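Local coordinates for protein greglin (Schistocerca gregaria, PDB 4GI3) that inhibits serine proteases, most tightly subtilisin and neutrophil elastase and more weakly chymotrypsin, pancreatic elastase and cathepsin G, as a non-classical Kazal inhibitor, at residues A30-V34 / R66-K70. Numbering follows the deposited sequence.
Sequences APVCV and REMCK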
ATOM      1  N   ALA B  30      -1.637   0.275  13.325  1.00 17.52           N
ATOM      2  CA  ALA B  30      -2.668   0.322  14.386  1.00 17.55           C
ATOM      3  C   ALA B  30      -2.033  -0.402  15.581  1.00 20.79           C
ATOM      4  O   ALA B  30      -2.292  -1.588  15.797  1.00 19.81           O
ATOM      5  CB  ALA B  30      -3.937  -0.369  13.907  1.00 17.72           C
ATOM      6  N   PRO B  31      -1.036   0.237  16.251  1.00 18.68           N
ATOM      7  CA  PRO B  31      -0.272  -0.495  17.271  1.00 18.41           C
ATOM      8  C   PRO B  31      -1.066  -0.999  18.455  1.00 20.79           C
ATOM      9  O   PRO B  31      -2.051  -0.376  18.866  1.00 19.87           O
ATOM     10  CB  PRO B  31       0.868   0.452  17.638  1.00 21.03           C
ATOM     11  CG  PRO B  31       0.389   1.773  17.277  1.00 25.96           C
ATOM     12  CD  PRO B  31      -0.550   1.624  16.119  1.00 21.72           C
ATOM     13  N   VAL B  32      -0.636  -2.156  18.949  1.00 20.10           N
ATOM     14  CA  VAL B  32      -1.253  -2.885  20.054  1.00 19.41           C
ATOM     15  C   VAL B  32      -0.179  -3.387  21.018  1.00 25.00           C
ATOM     16  O   VAL B  32       0.867  -3.904  20.604  1.00 23.86           O
ATOM     17  CB  VAL B  32      -2.136  -4.038  19.518  1.00 22.25           C
ATOM     18  CG1 VAL B  32      -3.333  -3.494  18.740  1.00 21.97           C
ATOM     19  CG2 VAL B  32      -1.338  -5.007  18.652  1.00 22.20           C
ATOM     20  N   CYS B  33      -0.469  -3.272  22.305  1.00 24.63           N
ATOM     21  CA  CYS B  33       0.449  -3.685  23.356  1.00 26.10           C
ATOM     22  C   CYS B  33       0.096  -5.074  23.876  1.00 26.35           C
ATOM     23  O   CYS B  33      -1.079  -5.340  24.154  1.00 24.88           O
ATOM     24  CB  CYS B  33       0.441  -2.644  24.468  1.00 28.85           C
ATOM     25  SG  CYS B  33       1.637  -2.963  25.784  1.00 34.39           S
ATOM     26  N   VAL B  34       1.096  -5.975  23.955  1.00 23.38           N
ATOM     27  CA  VAL B  34       0.925  -7.346  24.447  1.00 23.60           C
ATOM     28  C   VAL B  34       1.920  -7.645  25.567  1.00 31.65           C
ATOM     29  O   VAL B  34       2.997  -7.033  25.630  1.00 30.99           O
ATOM     30  CB  VAL B  34       0.958  -8.470  23.366  1.00 27.48           C
ATOM     31  CG1 VAL B  34      -0.110  -8.271  22.290  1.00 27.27           C
ATOM     32  CG2 VAL B  34       2.347  -8.641  22.747  1.00 27.57           C
ATOM     33  N   ARG B  66      -2.231   0.066  26.341  1.00 32.21           N
ATOM     34  CA  ARG B  66      -1.081   0.656  25.650  1.00 33.04           C
ATOM     35  C   ARG B  66       0.015   1.189  26.608  1.00 37.19           C
ATOM     36  O   ARG B  66       1.201   0.992  26.344  1.00 36.39           O
ATOM     37  CB  ARG B  66      -1.574   1.770  24.724  1.00 34.22           C
ATOM     38  CG  ARG B  66      -0.598   2.148  23.623  1.00 51.77           C
ATOM     39  CD  ARG B  66      -1.026   3.469  23.031  1.00 71.07           C
ATOM     40  NE  ARG B  66      -0.248   3.846  21.851  1.00 83.15           N
ATOM     41  CZ  ARG B  66      -0.575   3.533  20.602  1.00 97.47           C
ATOM     42  NH1 ARG B  66      -1.650   2.792  20.353  1.00 85.42           N
ATOM     43  NH2 ARG B  66       0.173   3.951  19.592  1.00 85.28           N
ATOM     44  N   GLU B  67      -0.400   1.809  27.733  1.00 34.16           N
ATOM     45  CA  GLU B  67       0.460   2.392  28.777  1.00 34.75           C
ATOM     46  C   GLU B  67       1.536   1.445  29.327  1.00 39.95           C
ATOM     47  O   GLU B  67       2.564   1.922  29.811  1.00 40.78           O
ATOM     48  CB  GLU B  67      -0.386   2.985  29.918  1.00 36.52           C
ATOM     49  CG  GLU B  67      -1.283   4.150  29.497  1.00 51.39           C
ATOM     50  CD  GLU B  67      -2.500   3.876  28.622  1.00 80.98           C
ATOM     51  OE1 GLU B  67      -2.964   2.713  28.565  1.00 72.99           O
ATOM     52  OE2 GLU B  67      -2.994   4.839  27.991  1.00 80.57           O
ATOM     53  N   MET B  68       1.318   0.117  29.240  1.00 35.54           N
ATOM     54  CA  MET B  68       2.270  -0.899  29.699  1.00 35.77           C
ATOM     55  C   MET B  68       3.497  -0.982  28.783  1.00 38.21           C
ATOM     56  O   MET B  68       4.529  -1.507  29.191  1.00 37.42           O
ATOM     57  CB  MET B  68       1.607  -2.292  29.752  1.00 38.99           C
ATOM     58  CG  MET B  68       0.351  -2.365  30.585  1.00 43.94           C
ATOM     59  SD  MET B  68       0.651  -2.130  32.344  1.00 49.63           S
ATOM     60  CE  MET B  68      -0.448  -0.716  32.654  1.00 46.09           C
ATOM     61  N   CYS B  69       3.346  -0.533  27.521  1.00 34.39           N
ATOM     62  CA  CYS B  69       4.368  -0.582  26.473  1.00 33.16           C
ATOM     63  C   CYS B  69       5.168   0.704  26.336  1.00 37.82           C
ATOM     64  O   CYS B  69       4.705   1.794  26.712  1.00 35.86           O
ATOM     65  CB  CYS B  69       3.733  -0.958  25.134  1.00 32.17           C
ATOM     66  SG  CYS B  69       3.458  -2.728  24.909  1.00 35.27           S
ATOM     67  N   LYS B  70       6.348   0.567  25.687  1.00 36.78           N
ATOM     68  CA  LYS B  70       7.212   1.681  25.292  1.00 37.44           C
ATOM     69  C   LYS B  70       6.513   2.303  24.062  1.00 42.10           C
ATOM     70  O   LYS B  70       5.730   1.604  23.400  1.00 41.01           O
ATOM     71  CB  LYS B  70       8.605   1.161  24.902  1.00 40.70           C
ATOM     72  CG  LYS B  70       9.405   0.605  26.074  1.00 63.01           C
ATOM     73  CD  LYS B  70      10.700  -0.048  25.609  1.00 79.12           C
ATOM     74  CE  LYS B  70      11.621  -0.360  26.767  1.00 95.47           C
ATOM     75  NZ  LYS B  70      12.946  -0.862  26.308  1.00105.14           N
TER
HETATM   76  O   HOH W   1      -3.354   0.616  21.095  1.00 47.95           O
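Pro31, just ahead of strand 32-36, turns its ring toward segment 66-70 and meets the extended side chain of Arg66, with Pro31 CG 3.2 Å from Arg66 NH2. A water joins the same two residues: it donates to Pro31 O at 2.8 Å and accepts a weak hydrogen bond from Arg66 NH1 at 2.9 Å. At Val32 the strand begins and the side chain points away, packing on Val50 of helix 47-57 and on Phe63. Cys33 then faces the loop and makes the covalent link, a disulfide with 2.0 Å between Cys33 SG and Cys69 SG and a chi3 of 88°, close to the unstrained right angle. The backbones come nearest between Cys33 and Arg66, whose CA atoms are 5.1 Å apart; Cys33 CB packs 3.8 Å from Arg66 CA, and Cys33 SG touches Met68 CB at 4.0 Å. A short 3-10 turn, closed by Cys69 N donating to Arg66 O at 2.9 Å, curls the loop so that Arg66, Met68 and Cys69 all reach Cys33. Val34 again turns its side chain away, to Val50, Tyr61 and Phe63. The central strand of the three-stranded antiparallel sheet thus packs against helix 47-57 on one face and is bolted on the other to the loop following strand 61-63, in keeping with the small, disulfide-rich Kazal-type fold of greglin.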